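Local coordinates for organic hydroperoxide resistance protein OhrB (Bacillus subtilis, PDB 2BJO), which helps the bacterium resist organic hydroperoxides as a stress-response member of the OsmC/Ohr family, at residues D72-G77 with N99-D104. The protein carries 3 engineered substitutions. Numbering follows the deposited sequence.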
ATOM      1  N   ASP A  72       0.467  16.134 -17.045  1.00 27.90           N
ATOM      2  CA  ASP A  72       1.306  15.073 -17.565  1.00 29.28           C
ATOM      3  C   ASP A  72       2.302  14.936 -16.418  1.00 29.91           C
ATOM      4  O   ASP A  72       3.200  15.778 -16.264  1.00 33.16           O
ATOM      5  CB  ASP A  72       1.879  15.498 -18.915  1.00 31.33           C
ATOM      6  CG  ASP A  72       2.782  14.458 -19.553  1.00 33.77           C
ATOM      7  OD1 ASP A  72       2.844  13.323 -19.044  1.00 36.97           O
ATOM      8  OD2 ASP A  72       3.431  14.794 -20.572  1.00 34.87           O
ATOM      9  N   SER A  73       2.097  13.903 -15.608  1.00 24.88           N
ATOM     10  CA  SER A  73       2.915  13.723 -14.416  1.00 24.04           C
ATOM     11  C   SER A  73       3.522  12.324 -14.322  1.00 23.10           C
ATOM     12  O   SER A  73       3.019  11.332 -14.877  1.00 21.02           O
ATOM     13  CB  SER A  73       2.140  14.037 -13.121  1.00 22.98           C
ATOM     14  OG  SER A  73       1.091  13.100 -12.888  1.00 26.14           O
ATOM     15  N   GLU A  74       4.642  12.317 -13.601  1.00 24.67           N
ATOM     16  CA  GLU A  74       5.359  11.141 -13.142  1.00 25.20           C
ATOM     17  C   GLU A  74       5.650  11.417 -11.685  1.00 26.14           C
ATOM     18  O   GLU A  74       6.227  12.466 -11.342  1.00 26.54           O
ATOM     19  CB  GLU A  74       6.658  10.881 -13.888  1.00 28.20           C
ATOM     20  CG  GLU A  74       6.468  10.398 -15.307  1.00 30.46           C
ATOM     21  CD  GLU A  74       7.767  10.100 -16.044  1.00 32.51           C
ATOM     22  OE1 GLU A  74       8.806   9.843 -15.405  1.00 36.48           O
ATOM     23  OE2 GLU A  74       7.774  10.125 -17.295  1.00 36.80           O
ATOM     24  N   ILE A  75       5.215  10.464 -10.862  1.00 27.52           N
ATOM     25  CA  ILE A  75       5.441  10.438  -9.418  1.00 27.69           C
ATOM     26  C   ILE A  75       6.234   9.192  -9.014  1.00 28.78           C
ATOM     27  O   ILE A  75       5.760   8.055  -9.186  1.00 26.43           O
ATOM     28  CB  ILE A  75       4.117  10.503  -8.645  1.00 27.88           C
ATOM     29  CG1 ILE A  75       3.454  11.834  -9.057  1.00 29.02           C
ATOM     30  CG2 ILE A  75       4.381  10.390  -7.152  1.00 26.28           C
ATOM     31  CD1 ILE A  75       2.037  11.902  -8.776  1.00 28.03           C
ATOM     32  N   GLU A  76       7.422   9.448  -8.473  1.00 25.58           N
ATOM     33  CA  GLU A  76       8.230   8.365  -7.934  1.00 25.03           C
ATOM     34  C   GLU A  76       7.965   8.258  -6.443  1.00 22.58           C
ATOM     35  O   GLU A  76       8.376   9.123  -5.696  1.00 20.18           O
ATOM     36  CB  GLU A  76       9.742   8.493  -8.134  1.00 23.24           C
ATOM     37  CG  GLU A  76      10.496   7.173  -7.890  1.00 24.05           C
ATOM     38  CD  GLU A  76      12.013   7.332  -7.810  1.00 28.13           C
ATOM     39  OE1 GLU A  76      12.585   8.373  -7.445  1.00 28.25           O
ATOM     40  OE2 GLU A  76      12.740   6.380  -8.126  1.00 31.88           O
ATOM     41  N   GLY A  77       7.302   7.182  -6.035  1.00 21.90           N
ATOM     42  CA  GLY A  77       7.133   6.869  -4.624  1.00 22.66           C
ATOM     43  C   GLY A  77       8.363   6.130  -4.121  1.00 22.77           C
ATOM     44  O   GLY A  77       8.801   5.172  -4.762  1.00 25.06           O
ATOM     45  N   ASN A  99       7.135  14.990 -10.763  1.00 25.79           N
ATOM     46  CA  ASN A  99       7.518  15.555 -12.044  1.00 25.32           C
ATOM     47  C   ASN A  99       6.209  15.906 -12.737  1.00 26.03           C
ATOM     48  O   ASN A  99       5.480  14.996 -13.132  1.00 22.21           O
ATOM     49  CB  ASN A  99       8.398  14.613 -12.871  1.00 24.94           C
ATOM     50  CG  ASN A  99       8.745  15.160 -14.265  1.00 25.66           C
ATOM     51  OD1 ASN A  99       8.588  16.338 -14.577  1.00 23.38           O
ATOM     52  ND2 ASN A  99       9.204  14.272 -15.137  1.00 27.02           N
ATOM     53  N   THR A 100       5.927  17.201 -12.860  1.00 26.67           N
ATOM     54  CA  THR A 100       4.786  17.707 -13.624  1.00 30.80           C
ATOM     55  C   THR A 100       5.143  18.461 -14.916  1.00 34.29           C
ATOM     56  O   THR A 100       4.462  19.417 -15.295  1.00 38.18           O
ATOM     57  CB  THR A 100       3.910  18.635 -12.773  1.00 29.41           C
ATOM     58  OG1 THR A 100       4.727  19.679 -12.219  1.00 28.33           O
ATOM     59  CG2 THR A 100       3.202  17.861 -11.700  1.00 29.36           C
ATOM     60  N   LYS A 101       6.215  18.034 -15.571  1.00 37.65           N
ATOM     61  CA  LYS A 101       6.624  18.422 -16.926  1.00 38.04           C
ATOM     62  C   LYS A 101       6.557  19.929 -17.241  1.00 38.39           C
ATOM     63  O   LYS A 101       7.387  20.662 -16.699  1.00 40.66           O
ATOM     64  CB  LYS A 101       5.842  17.548 -17.916  1.00 40.21           C
ATOM     65  CG  LYS A 101       5.922  16.031 -17.719  1.00 43.36           C
ATOM     66  CD  LYS A 101       7.250  15.363 -18.092  1.00 45.02           C
ATOM     67  CE  LYS A 101       7.209  13.827 -18.125  1.00 44.49           C
ATOM     68  NZ  LYS A 101       6.272  13.183 -19.091  1.00 45.34           N
ATOM     69  N   ASP A 102       5.620  20.406 -18.063  1.00 35.90           N
ATOM     70  CA  ASP A 102       5.593  21.817 -18.477  1.00 35.83           C
ATOM     71  C   ASP A 102       4.704  22.688 -17.588  1.00 33.94           C
ATOM     72  O   ASP A 102       4.569  23.881 -17.844  1.00 34.27           O
ATOM     73  CB  ASP A 102       5.196  21.936 -19.955  1.00 38.21           C
ATOM     74  CG  ASP A 102       6.196  21.252 -20.889  1.00 42.15           C
ATOM     75  OD1 ASP A 102       7.426  21.501 -20.819  1.00 42.27           O
ATOM     76  OD2 ASP A 102       5.720  20.443 -21.719  1.00 44.38           O
ATOM     77  N   LEU A 103       4.098  22.125 -16.541  1.00 30.43           N
ATOM     78  CA  LEU A 103       3.239  22.906 -15.671  1.00 27.69           C
ATOM     79  C   LEU A 103       4.029  24.015 -14.981  1.00 26.02           C
ATOM     80  O   LEU A 103       5.134  23.765 -14.507  1.00 22.04           O
ATOM     81  CB  LEU A 103       2.631  21.982 -14.622  1.00 26.21           C
ATOM     82  CG  LEU A 103       1.628  22.531 -13.626  1.00 24.39           C
ATOM     83  CD1 LEU A 103       0.381  23.104 -14.326  1.00 22.30           C
ATOM     84  CD2 LEU A 103       1.254  21.396 -12.717  1.00 24.36           C
ATOM     85  N   ASP A 104       3.472  25.219 -14.912  1.00 25.46           N
ATOM     86  CA  ASP A 104       4.156  26.261 -14.158  1.00 25.53           C
ATOM     87  C   ASP A 104       4.333  25.747 -12.731  1.00 23.71           C
ATOM     88  O   ASP A 104       3.422  25.148 -12.124  1.00 21.96           O
ATOM     89  CB  ASP A 104       3.432  27.604 -14.147  1.00 27.31           C
ATOM     90  CG  ASP A 104       3.331  28.214 -15.532  1.00 29.35           C
ATOM     91  OD1 ASP A 104       4.248  28.094 -16.381  1.00 32.28           O
ATOM     92  OD2 ASP A 104       2.284  28.846 -15.754  1.00 29.30           O
TER
HETATM   93  O   HOH W   1       1.801  18.816 -16.775  1.00 22.10           O
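The last pair at the open end of a β-hairpin is formed here, where strand 74-84 begins and strand 89-99 gives way to the loop before helix 105-118. Glu74 and Asn99 form an antiparallel hydrogen-bonded pair: Glu74 N gives to Asn99 O in its carbonyl plane, and Asn99 N gives to Glu74 O at 2.7 Å, almost along the C=O axis. Their side chains share one face of the sheet, Glu74 CB lying 4.2 Å from Asn99 CB. With CG anti to the backbone N (chi1 177°), Asn99 bends back into an Asx turn, its OD1 accepting from Lys101 N at 3.1 Å, the donor 45° above the amide plane. Overlapping it, a type II' turn runs from Thr100 to Leu103. Lys101, bent at chi2 and chi4, crosses both acids obliquely. Asp72 holds CG anti to its backbone N, and Glu74, CG anti to its carbonyl carbon, is extended beyond CG, so both carboxylates approach the ammonium. Lys101 CG touches Asp72 O at 3.1 Å; NZ forms a salt bridge with Asp72 OD1 at 3.4 Å, whose hydrogen bond is weak, and a long one with Glu74 OE2 at 3.9 Å. Ser73 and Thr100 meet Leu60 of helix 44-65. A water bridges the backbones, accepting from Asp72 N and donating to Thr100 O. The two straight backbone bonds thus fix the register, whereas the shared ammonium probably adds mainly diffuse attraction and eases the carboxylates' mutual repulsion.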